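Local structure of epidermin biosynthesis protein EpiD (Staphylococcus aureus, 3QJG) at residues L9-G14 against N100-I105; S15-N20 against F116-L121. The protein binds FMN and, as a member of the EpiD family of flavoproteins, probably catalyses the oxidative decarboxylation of a C-terminal cysteine during epidermin maturation. One frame throughout, in Å; residues are numbered along the deposited sequence.

Interaction 1 of 2, residues L9-G14 against N100-I105. With FMN (flavin mononucleotide), chain M; FMN (flavin mononucleotide), chain P.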
ATOM      1  N   LEU A   9      32.552 -13.262 -13.077  1.00 18.14           N
ATOM      2  CA  LEU A   9      31.329 -12.981 -12.399  1.00 19.07           C
ATOM      3  C   LEU A   9      31.529 -13.451 -10.980  1.00 19.46           C
ATOM      4  O   LEU A   9      31.971 -14.599 -10.775  1.00 19.00           O
ATOM      5  CB  LEU A   9      30.146 -13.706 -13.061  1.00 18.31           C
ATOM      6  CG  LEU A   9      28.774 -13.674 -12.371  1.00 20.77           C
ATOM      7  CD1 LEU A   9      28.222 -12.207 -12.233  1.00 17.65           C
ATOM      8  CD2 LEU A   9      27.795 -14.598 -13.147  1.00 17.46           C
ATOM      9  N   ILE A  10      31.208 -12.579 -10.005  1.00 20.44           N
ATOM     10  CA  ILE A  10      31.214 -12.986  -8.607  1.00 21.72           C
ATOM     11  C   ILE A  10      29.808 -13.301  -8.170  1.00 21.46           C
ATOM     12  O   ILE A  10      28.934 -12.484  -8.296  1.00 21.62           O
ATOM     13  CB  ILE A  10      31.759 -11.892  -7.672  1.00 22.28           C
ATOM     14  CG1 ILE A  10      33.176 -11.489  -8.070  1.00 23.75           C
ATOM     15  CG2 ILE A  10      31.730 -12.350  -6.211  1.00 21.70           C
ATOM     16  CD1 ILE A  10      33.539 -10.044  -7.623  1.00 23.16           C
ATOM     17  N   CYS A  11      29.612 -14.495  -7.642  1.00 20.43           N
ATOM     18  CA  CYS A  11      28.342 -14.901  -7.082  1.00 19.80           C
ATOM     19  C   CYS A  11      28.395 -14.785  -5.556  1.00 19.34           C
ATOM     20  O   CYS A  11      29.153 -15.469  -4.944  1.00 20.91           O
ATOM     21  CB  CYS A  11      28.027 -16.328  -7.548  1.00 19.57           C
ATOM     22  SG  CYS A  11      27.991 -16.457  -9.386  1.00 19.82           S
ATOM     23  N   LEU A  12      27.589 -13.914  -4.953  1.00 18.95           N
ATOM     24  CA  LEU A  12      27.597 -13.696  -3.501  1.00 18.84           C
ATOM     25  C   LEU A  12      26.500 -14.510  -2.836  1.00 17.47           C
ATOM     26  O   LEU A  12      25.393 -14.460  -3.267  1.00 17.59           O
ATOM     27  CB  LEU A  12      27.245 -12.257  -3.186  1.00 19.77           C
ATOM     28  CG  LEU A  12      28.150 -11.180  -3.687  1.00 23.93           C
ATOM     29  CD1 LEU A  12      27.566  -9.852  -3.352  1.00 22.75           C
ATOM     30  CD2 LEU A  12      29.489 -11.456  -3.044  1.00 27.03           C
ATOM     31  N   CYS A  13      26.787 -15.153  -1.736  1.00 16.94           N
ATOM     32  CA  CYS A  13      25.764 -15.901  -1.040  1.00 17.45           C
ATOM     33  C   CYS A  13      25.455 -15.253   0.339  1.00 18.34           C
ATOM     34  O   CYS A  13      26.084 -14.255   0.734  1.00 19.21           O
ATOM     35  CB  CYS A  13      26.218 -17.326  -0.900  1.00 16.70           C
ATOM     36  SG  CYS A  13      26.449 -18.262  -2.436  1.00 17.23           S
ATOM     37  N   GLY A  14      24.526 -15.857   1.069  1.00 18.29           N
ATOM     38  CA  GLY A  14      24.048 -15.376   2.374  1.00 19.50           C
ATOM     39  C   GLY A  14      24.943 -15.592   3.593  1.00 19.63           C
ATOM     40  O   GLY A  14      24.727 -16.495   4.449  1.00 21.48           O
ATOM     41  N   ASN A 100      17.138 -20.152  -8.321  1.00 17.38           N
ATOM     42  CA  ASN A 100      17.357 -18.720  -8.578  1.00 15.41           C
ATOM     43  C   ASN A 100      18.340 -18.424  -9.697  1.00 14.46           C
ATOM     44  O   ASN A 100      18.934 -19.334 -10.213  1.00 14.57           O
ATOM     45  CB  ASN A 100      17.766 -18.022  -7.323  1.00 15.66           C
ATOM     46  CG  ASN A 100      19.065 -18.538  -6.732  1.00 15.50           C
ATOM     47  OD1 ASN A 100      20.055 -18.790  -7.438  1.00 17.34           O
ATOM     48  ND2 ASN A 100      19.097 -18.618  -5.387  1.00 17.02           N
ATOM     49  N   LEU A 101      18.542 -17.151 -10.066  1.00 12.07           N
ATOM     50  CA  LEU A 101      19.344 -16.869 -11.215  1.00 12.19           C
ATOM     51  C   LEU A 101      20.833 -17.293 -11.016  1.00 13.63           C
ATOM     52  O   LEU A 101      21.464 -17.880 -11.884  1.00 15.28           O
ATOM     53  CB  LEU A 101      19.209 -15.348 -11.554  1.00 10.91           C
ATOM     54  CG  LEU A 101      20.042 -14.982 -12.745  1.00 10.95           C
ATOM     55  CD1 LEU A 101      19.677 -15.940 -13.960  1.00 11.76           C
ATOM     56  CD2 LEU A 101      19.867 -13.373 -13.025  1.00  8.02           C
ATOM     57  N   LEU A 102      21.408 -16.998  -9.855  1.00 14.56           N
ATOM     58  CA  LEU A 102      22.750 -17.359  -9.549  1.00 14.23           C
ATOM     59  C   LEU A 102      23.004 -18.839  -9.707  1.00 15.50           C
ATOM     60  O   LEU A 102      24.024 -19.259 -10.275  1.00 15.52           O
ATOM     61  CB  LEU A 102      23.056 -16.963  -8.090  1.00 14.02           C
ATOM     62  CG  LEU A 102      24.409 -17.292  -7.476  1.00 16.04           C
ATOM     63  CD1 LEU A 102      24.654 -16.351  -6.298  1.00 15.31           C
ATOM     64  CD2 LEU A 102      24.496 -18.756  -6.932  1.00 12.55           C
ATOM     65  N   LEU A 103      22.095 -19.638  -9.180  1.00 15.13           N
ATOM     66  CA  LEU A 103      22.292 -21.069  -9.197  1.00 15.17           C
ATOM     67  C   LEU A 103      22.166 -21.670 -10.592  1.00 16.73           C
ATOM     68  O   LEU A 103      22.856 -22.654 -10.927  1.00 15.11           O
ATOM     69  CB  LEU A 103      21.304 -21.768  -8.287  1.00 14.42           C
ATOM     70  CG  LEU A 103      21.352 -21.575  -6.775  1.00 17.11           C
ATOM     71  CD1 LEU A 103      20.143 -22.263  -6.102  1.00 17.92           C
ATOM     72  CD2 LEU A 103      22.632 -22.148  -6.253  1.00 17.61           C
ATOM     73  N   THR A 104      21.242 -21.120 -11.370  1.00 18.38           N
ATOM     74  CA  THR A 104      21.063 -21.492 -12.770  1.00 19.16           C
ATOM     75  C   THR A 104      22.281 -21.148 -13.664  1.00 20.07           C
ATOM     76  O   THR A 104      22.649 -21.932 -14.567  1.00 20.82           O
ATOM     77  CB  THR A 104      19.802 -20.785 -13.368  1.00 18.42           C
ATOM     78  OG1 THR A 104      18.669 -21.100 -12.542  1.00 19.95           O
ATOM     79  CG2 THR A 104      19.545 -21.157 -14.802  1.00 16.21           C
ATOM     80  N   ILE A 105      22.843 -19.969 -13.456  1.00 19.29           N
ATOM     81  CA  ILE A 105      24.099 -19.600 -14.033  1.00 19.63           C
ATOM     82  C   ILE A 105      25.207 -20.609 -13.744  1.00 20.35           C
ATOM     83  O   ILE A 105      25.864 -21.034 -14.693  1.00 20.14           O
ATOM     84  CB  ILE A 105      24.540 -18.203 -13.630  1.00 19.23           C
ATOM     85  CG1 ILE A 105      23.550 -17.174 -14.151  1.00 19.20           C
ATOM     86  CG2 ILE A 105      25.896 -17.852 -14.279  1.00 21.11           C
ATOM     87  CD1 ILE A 105      23.700 -15.760 -13.495  1.00 14.37           C
TER
HETATM   88  N1  FMN M 501      25.595 -19.856   5.804  1.00 19.25           N
HETATM   89  C2  FMN M 501      26.787 -20.312   5.302  1.00 18.85           C
HETATM   90  O2  FMN M 501      26.817 -21.374   4.691  1.00 21.60           O
HETATM   91  N3  FMN M 501      27.935 -19.618   5.511  1.00 14.63           N
HETATM   92  C4  FMN M 501      27.933 -18.454   6.216  1.00 18.59           C
HETATM   93  O4  FMN M 501      29.005 -17.916   6.362  1.00 19.96           O
HETATM   94  C4A FMN M 501      26.746 -17.961   6.753  1.00 19.44           C
HETATM   95  N5  FMN M 501      26.689 -16.781   7.466  1.00 21.16           N
HETATM   96  C5A FMN M 501      25.492 -16.316   7.910  1.00 18.74           C
HETATM   97  C6  FMN M 501      25.447 -15.156   8.671  1.00 18.34           C
HETATM   98  C7  FMN M 501      24.233 -14.683   9.126  1.00 20.55           C
HETATM   99  C7M FMN M 501      24.123 -13.415   9.920  1.00 17.59           C
HETATM  100  C8  FMN M 501      23.065 -15.399   8.838  1.00 21.85           C
HETATM  101  C8M FMN M 501      21.712 -14.969   9.353  1.00 22.60           C
HETATM  102  C9  FMN M 501      23.115 -16.580   8.127  1.00 19.71           C
HETATM  103  C9A FMN M 501      24.330 -17.052   7.654  1.00 20.65           C
HETATM  104  N10 FMN M 501      24.373 -18.258   6.956  1.00 19.14           N
HETATM  105  C10 FMN M 501      25.575 -18.689   6.510  1.00 20.69           C
HETATM  106  C1' FMN M 501      23.164 -19.101   6.641  1.00 15.69           C
HETATM  107  C2' FMN M 501      22.740 -18.915   5.187  1.00 15.22           C
HETATM  108  O2' FMN M 501      22.607 -17.513   4.884  1.00 13.51           O
HETATM  109  C3' FMN M 501      21.506 -19.720   5.005  1.00 16.21           C
HETATM  110  O3' FMN M 501      21.768 -21.135   5.160  1.00 18.10           O
HETATM  111  C4' FMN M 501      20.863 -19.443   3.646  1.00 16.48           C
HETATM  112  O4' FMN M 501      19.766 -20.317   3.431  1.00 16.60           O
HETATM  113  C5' FMN M 501      21.781 -19.698   2.497  1.00 18.76           C
HETATM  114  O5' FMN M 501      21.121 -19.183   1.355  1.00 18.79           O
HETATM  115  P   FMN M 501      21.913 -18.922  -0.020  1.00 22.71           P
HETATM  116  O1P FMN M 501      20.888 -18.926  -1.111  1.00 21.17           O
HETATM  117  O2P FMN M 501      22.921 -20.010  -0.204  1.00 20.44           O
HETATM  118  O3P FMN M 501      22.524 -17.595  -0.194  1.00 17.54           O
HETATM  119  N1  FMN P 501      15.532 -23.257 -17.557  1.00 15.53           N
HETATM  120  C2  FMN P 501      15.447 -24.513 -18.110  1.00 18.79           C
HETATM  121  O2  FMN P 501      15.775 -25.579 -17.486  1.00 18.11           O
HETATM  122  N3  FMN P 501      14.923 -24.587 -19.378  1.00 19.29           N
HETATM  123  C4  FMN P 501      14.560 -23.474 -20.107  1.00 20.56           C
HETATM  124  O4  FMN P 501      14.152 -23.656 -21.257  1.00 22.55           O
HETATM  125  C4A FMN P 501      14.671 -22.218 -19.536  1.00 15.89           C
HETATM  126  N5  FMN P 501      14.342 -21.046 -20.223  1.00 23.45           N
HETATM  127  C5A FMN P 501      14.425 -19.801 -19.605  1.00 19.06           C
HETATM  128  C6  FMN P 501      14.073 -18.628 -20.275  1.00 22.57           C
HETATM  129  C7  FMN P 501      14.155 -17.372 -19.643  1.00 20.57           C
HETATM  130  C7M FMN P 501      13.782 -16.091 -20.375  1.00 18.87           C
HETATM  131  C8  FMN P 501      14.622 -17.320 -18.325  1.00 21.73           C
HETATM  132  C8M FMN P 501      14.733 -16.017 -17.565  1.00 21.65           C
HETATM  133  C9  FMN P 501      14.971 -18.489 -17.658  1.00 20.74           C
HETATM  134  C9A FMN P 501      14.884 -19.726 -18.297  1.00 19.15           C
HETATM  135  N10 FMN P 501      15.255 -20.884 -17.627  1.00 17.17           N
HETATM  136  C10 FMN P 501      15.142 -22.126 -18.235  1.00 19.94           C
HETATM  137  C1' FMN P 501      15.752 -20.851 -16.249  1.00 16.06           C
HETATM  138  C2' FMN P 501      14.691 -21.302 -15.254  1.00 15.74           C
HETATM  139  O2' FMN P 501      13.497 -20.561 -15.286  1.00 13.54           O
HETATM  140  C3' FMN P 501      15.282 -21.164 -13.872  1.00 16.37           C
HETATM  141  O3' FMN P 501      16.335 -22.088 -13.641  1.00 17.97           O
HETATM  142  C4' FMN P 501      14.177 -21.336 -12.800  1.00 15.72           C
HETATM  143  O4' FMN P 501      14.759 -21.316 -11.544  1.00 12.03           O
HETATM  144  C5' FMN P 501      13.442 -22.607 -12.955  1.00 16.49           C
HETATM  145  O5' FMN P 501      12.533 -22.732 -11.895  1.00 20.77           O
HETATM  146  P   FMN P 501      11.357 -23.823 -11.949  1.00 18.34           P
HETATM  147  O1P FMN P 501      10.760 -24.019 -10.502  1.00 17.44           O
HETATM  148  O2P FMN P 501      11.959 -25.025 -12.507  1.00 20.55           O
HETATM  149  O3P FMN P 501      10.347 -23.418 -12.972  1.00 19.74           O

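Interaction 2 of 2, residues S15-N20 against F116-L121. With FMN (flavin mononucleotide), chain M.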
ATOM      1  N   SER A  15      25.925 -14.721   3.698  1.00 21.17           N
ATOM      2  CA  SER A  15      26.974 -14.796   4.729  1.00 22.18           C
ATOM      3  C   SER A  15      27.442 -13.385   4.983  1.00 22.49           C
ATOM      4  O   SER A  15      27.418 -12.549   4.068  1.00 22.34           O
ATOM      5  CB  SER A  15      28.157 -15.646   4.181  1.00 22.79           C
ATOM      6  OG  SER A  15      29.282 -15.689   5.037  1.00 20.77           O
ATOM      7  N   VAL A  16      27.949 -13.126   6.186  1.00 23.21           N
ATOM      8  CA  VAL A  16      28.405 -11.799   6.512  1.00 24.17           C
ATOM      9  C   VAL A  16      29.679 -11.428   5.724  1.00 24.32           C
ATOM     10  O   VAL A  16      29.914 -10.268   5.482  1.00 23.44           O
ATOM     11  CB  VAL A  16      28.611 -11.565   8.038  1.00 24.09           C
ATOM     12  CG1 VAL A  16      29.279 -10.184   8.270  1.00 26.04           C
ATOM     13  CG2 VAL A  16      27.281 -11.600   8.743  1.00 24.00           C
ATOM     14  N   ASN A  17      30.476 -12.418   5.336  1.00 25.31           N
ATOM     15  CA  ASN A  17      31.651 -12.168   4.506  1.00 26.23           C
ATOM     16  C   ASN A  17      31.362 -11.530   3.133  1.00 25.65           C
ATOM     17  O   ASN A  17      32.230 -10.832   2.596  1.00 25.26           O
ATOM     18  CB  ASN A  17      32.603 -13.369   4.422  1.00 27.23           C
ATOM     19  CG  ASN A  17      33.639 -13.413   5.607  1.00 31.53           C
ATOM     20  OD1 ASN A  17      33.887 -12.402   6.281  1.00 37.56           O
ATOM     21  ND2 ASN A  17      34.225 -14.581   5.849  1.00 30.05           N
ATOM     22  N   SER A  18      30.126 -11.625   2.645  1.00 24.75           N
ATOM     23  CA  SER A  18      29.706 -10.835   1.458  1.00 23.90           C
ATOM     24  C   SER A  18      29.881  -9.345   1.592  1.00 25.18           C
ATOM     25  O   SER A  18      29.968  -8.638   0.618  1.00 23.20           O
ATOM     26  CB  SER A  18      28.265 -11.147   1.106  1.00 24.04           C
ATOM     27  OG  SER A  18      28.209 -12.432   0.504  1.00 22.23           O
ATOM     28  N   ILE A  19      29.966  -8.887   2.837  1.00 27.51           N
ATOM     29  CA  ILE A  19      30.203  -7.493   3.187  1.00 29.09           C
ATOM     30  C   ILE A  19      31.562  -6.963   2.759  1.00 29.62           C
ATOM     31  O   ILE A  19      31.746  -5.761   2.617  1.00 29.82           O
ATOM     32  CB  ILE A  19      29.977  -7.363   4.735  1.00 30.65           C
ATOM     33  CG1 ILE A  19      28.596  -6.793   4.950  1.00 31.71           C
ATOM     34  CG2 ILE A  19      31.016  -6.640   5.457  1.00 29.44           C
ATOM     35  CD1 ILE A  19      27.580  -7.771   4.414  1.00 31.98           C
ATOM     36  N   ASN A  20      32.494  -7.871   2.521  1.00 30.30           N
ATOM     37  CA  ASN A  20      33.849  -7.530   2.092  1.00 30.81           C
ATOM     38  C   ASN A  20      33.997  -7.492   0.557  1.00 29.18           C
ATOM     39  O   ASN A  20      35.080  -7.169   0.040  1.00 28.43           O
ATOM     40  CB  ASN A  20      34.832  -8.572   2.661  1.00 31.77           C
ATOM     41  CG  ASN A  20      34.882  -8.575   4.199  1.00 35.31           C
ATOM     42  OD1 ASN A  20      35.097  -7.545   4.813  1.00 40.95           O
ATOM     43  ND2 ASN A  20      34.683  -9.760   4.814  1.00 36.80           N
ATOM     44  N   PHE A 116      34.600 -20.769  -3.376  1.00 19.35           N
ATOM     45  CA  PHE A 116      35.329 -20.382  -2.181  1.00 18.98           C
ATOM     46  C   PHE A 116      34.428 -20.541  -0.969  1.00 19.92           C
ATOM     47  O   PHE A 116      33.712 -19.623  -0.596  1.00 19.85           O
ATOM     48  CB  PHE A 116      35.784 -18.949  -2.316  1.00 19.95           C
ATOM     49  CG  PHE A 116      36.719 -18.732  -3.444  1.00 19.60           C
ATOM     50  CD1 PHE A 116      38.093 -18.811  -3.257  1.00 21.48           C
ATOM     51  CD2 PHE A 116      36.240 -18.460  -4.717  1.00 22.03           C
ATOM     52  CE1 PHE A 116      38.958 -18.599  -4.322  1.00 21.92           C
ATOM     53  CE2 PHE A 116      37.120 -18.190  -5.799  1.00 22.03           C
ATOM     54  CZ  PHE A 116      38.467 -18.278  -5.605  1.00 21.16           C
ATOM     55  N   PRO A 117      34.412 -21.744  -0.375  1.00 20.05           N
ATOM     56  CA  PRO A 117      33.531 -22.063   0.713  1.00 19.41           C
ATOM     57  C   PRO A 117      33.720 -21.194   1.950  1.00 21.14           C
ATOM     58  O   PRO A 117      34.858 -20.753   2.282  1.00 21.50           O
ATOM     59  CB  PRO A 117      33.898 -23.503   1.077  1.00 19.87           C
ATOM     60  CG  PRO A 117      34.802 -24.033   0.031  1.00 20.29           C
ATOM     61  CD  PRO A 117      35.277 -22.872  -0.797  1.00 20.61           C
ATOM     62  N   ASN A 118      32.612 -20.971   2.661  1.00 21.01           N
ATOM     63  CA  ASN A 118      32.592 -20.030   3.776  1.00 20.53           C
ATOM     64  C   ASN A 118      31.472 -20.389   4.724  1.00 20.54           C
ATOM     65  O   ASN A 118      30.304 -20.210   4.410  1.00 19.24           O
ATOM     66  CB  ASN A 118      32.434 -18.615   3.233  1.00 20.04           C
ATOM     67  CG  ASN A 118      32.781 -17.538   4.276  1.00 22.15           C
ATOM     68  OD1 ASN A 118      33.859 -16.941   4.219  1.00 24.35           O
ATOM     69  ND2 ASN A 118      31.846 -17.274   5.221  1.00 20.05           N
ATOM     70  N   MET A 119      31.802 -20.990   5.861  1.00 22.42           N
ATOM     71  CA  MET A 119      30.754 -21.521   6.692  1.00 22.42           C
ATOM     72  C   MET A 119      31.296 -22.063   7.985  1.00 24.16           C
ATOM     73  O   MET A 119      32.478 -22.379   8.084  1.00 24.23           O
ATOM     74  CB  MET A 119      30.041 -22.615   5.927  1.00 22.17           C
ATOM     75  CG  MET A 119      30.936 -23.833   5.641  1.00 24.32           C
ATOM     76  SD  MET A 119      30.150 -25.069   4.594  1.00 27.63           S
ATOM     77  CE  MET A 119      30.305 -24.286   3.034  1.00 23.38           C
ATOM     78  N   ASN A 120      30.442 -22.152   8.993  1.00 24.16           N
ATOM     79  CA  ASN A 120      30.824 -22.781  10.253  1.00 25.79           C
ATOM     80  C   ASN A 120      31.402 -24.156   9.998  1.00 26.50           C
ATOM     81  O   ASN A 120      30.921 -24.883   9.139  1.00 26.11           O
ATOM     82  CB  ASN A 120      29.615 -22.926  11.170  1.00 25.20           C
ATOM     83  CG  ASN A 120      29.992 -23.384  12.527  1.00 27.20           C
ATOM     84  OD1 ASN A 120      29.898 -24.572  12.829  1.00 30.24           O
ATOM     85  ND2 ASN A 120      30.455 -22.460  13.361  1.00 25.36           N
ATOM     86  N   LEU A 121      32.446 -24.509  10.725  1.00 27.96           N
ATOM     87  CA  LEU A 121      33.027 -25.853  10.616  1.00 29.67           C
ATOM     88  C   LEU A 121      32.008 -27.016  10.674  1.00 30.23           C
ATOM     89  O   LEU A 121      32.197 -28.026  10.004  1.00 30.86           O
ATOM     90  CB  LEU A 121      34.030 -26.058  11.735  1.00 30.90           C
ATOM     91  CG  LEU A 121      34.858 -27.326  11.671  1.00 32.41           C
ATOM     92  CD1 LEU A 121      35.548 -27.387  10.336  1.00 31.24           C
ATOM     93  CD2 LEU A 121      35.857 -27.278  12.820  1.00 33.42           C
TER
HETATM   94  N1  FMN M 501      25.595 -19.856   5.804  1.00 19.25           N
HETATM   95  C2  FMN M 501      26.787 -20.312   5.302  1.00 18.85           C
HETATM   96  O2  FMN M 501      26.817 -21.374   4.691  1.00 21.60           O
HETATM   97  N3  FMN M 501      27.935 -19.618   5.511  1.00 14.63           N
HETATM   98  C4  FMN M 501      27.933 -18.454   6.216  1.00 18.59           C
HETATM   99  O4  FMN M 501      29.005 -17.916   6.362  1.00 19.96           O
HETATM  100  C4A FMN M 501      26.746 -17.961   6.753  1.00 19.44           C
HETATM  101  N5  FMN M 501      26.689 -16.781   7.466  1.00 21.16           N
HETATM  102  C5A FMN M 501      25.492 -16.316   7.910  1.00 18.74           C
HETATM  103  C6  FMN M 501      25.447 -15.156   8.671  1.00 18.34           C
HETATM  104  C7  FMN M 501      24.233 -14.683   9.126  1.00 20.55           C
HETATM  105  C7M FMN M 501      24.123 -13.415   9.920  1.00 17.59           C
HETATM  106  C8  FMN M 501      23.065 -15.399   8.838  1.00 21.85           C
HETATM  107  C8M FMN M 501      21.712 -14.969   9.353  1.00 22.60           C
HETATM  108  C9  FMN M 501      23.115 -16.580   8.127  1.00 19.71           C
HETATM  109  C9A FMN M 501      24.330 -17.052   7.654  1.00 20.65           C
HETATM  110  N10 FMN M 501      24.373 -18.258   6.956  1.00 19.14           N
HETATM  111  C10 FMN M 501      25.575 -18.689   6.510  1.00 20.69           C
HETATM  112  C1' FMN M 501      23.164 -19.101   6.641  1.00 15.69           C
HETATM  113  C2' FMN M 501      22.740 -18.915   5.187  1.00 15.22           C
HETATM  114  O2' FMN M 501      22.607 -17.513   4.884  1.00 13.51           O
HETATM  115  C3' FMN M 501      21.506 -19.720   5.005  1.00 16.21           C
HETATM  116  O3' FMN M 501      21.768 -21.135   5.160  1.00 18.10           O
HETATM  117  C4' FMN M 501      20.863 -19.443   3.646  1.00 16.48           C
HETATM  118  O4' FMN M 501      19.766 -20.317   3.431  1.00 16.60           O
HETATM  119  C5' FMN M 501      21.781 -19.698   2.497  1.00 18.76           C
HETATM  120  O5' FMN M 501      21.121 -19.183   1.355  1.00 18.79           O
HETATM  121  P   FMN M 501      21.913 -18.922  -0.020  1.00 22.71           P
HETATM  122  O1P FMN M 501      20.888 -18.926  -1.111  1.00 21.17           O
HETATM  123  O2P FMN M 501      22.921 -20.010  -0.204  1.00 20.44           O
HETATM  124  O3P FMN M 501      22.524 -17.595  -0.194  1.00 17.54           O

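Interaction 1 of 2, residues L9-G14 against N100-I105
In the Rossmann-like core of this flavoprotein, strand 7-12, in the parallel part of the mixed sheet, packs against the start of helix 101-107 through C11 and L102, an apolar contact with no hydrogen bond between the two segments. Strand 9-12 and helix 101-105 approach to 9.6 Å between axes at an angle of 130°, and L102 bridges them. Its CG stands anti to the backbone N (chi1 177°), which carries the isobutyl end down to the strand; there CD1 lies 3.6 Å from C11 CB and also touches the carbonyl oxygen of L12. One helical turn on, I105 turns its CG2 branch to L9, whose CD2 meets it at 3.9 Å, the two side chains crossing nearly at a right angle. I73 of helix 70-75 packs on both of them.

The helix start is capped by N100, whose OD1 takes the N-H of L103 at 2.8 Å, almost in line with the side-chain C=O. Each end of the contact reaches a flavin. Beyond the strand, G14 N donates to phosphate oxygen O3P of FMN chain M (2.9 Å). On the helix, T104 OG1 receives a hydrogen bond from O3' of FMN chain P at 2.8 Å and gives its own to N100 O, standing 41° out of that carbonyl plane.

Interaction 2 of 2, residues S15-N20 against F116-L121
N17 and N118 join the two segments by a single hydrogen bond between their side-chain amides. N17 ND2 donates to N118 OD1 at 2.9 Å with a nearly straight N-H...O angle of 171°. The donor lies in the carbonyl plane of N118, on a lone pair, and the acceptor sits close to the plane of the N17 amide. The two amide planes are nevertheless 76° apart, and the side chains cross at about a right angle. N118 OD1 also accepts from the backbone N of A165, so this oxygen has two donors, which together with the ND2 bond help to fix the rotation of the amide.

That ND2 bond serves the flavin. In this FMN pocket, the loop that follows strand 7-12 and the break in strand 113-120 converge on the pyrimidine end of the isoalloxazine ring. S15 OG donates to O4 of FMN chain M at 2.6 Å, and N118 ND2 gives the same oxygen a longer bond of 3.1 Å. The serine hydroxyl reaches O4 because OG extends anti to the backbone N (chi1 175°). S15 OG and N118 ND2 are close to each other, but the angle is too poor for a hydrogen bond between them. Flavin N3 donates to the backbone O of N118 at 2.7 Å.

An apolar contact lies at the dimethylbenzene end of the ring system, where V16 CG2 rests 3.8 Å from the C7M methyl. At the pyrimidine end, M119 CB makes a van der Waals contact with O2 at 3.7 Å.

In the fold
The contact centres lie 14 Å apart and share one flavin, FMN chain M, from different ends. Interaction 1 supplies the loop at the phosphate, whereas interaction 2 binds O4 and N3 at the pyrimidine end of the ring system. G14 and S15 are consecutive, so the chain passes directly from one site to the other, and S18 OG, probably hydrogen-bonded to C13 O at 2.8 Å, ties the 15-20 turn back to the end of the strand. Along the chain, helix 101-107 is followed by strand 113-120, which carries N118. Residues 100-105 also meet FMN chain P, a flavin bound largely by another subunit, so interaction 1 links two cofactor sites of the dodecamer.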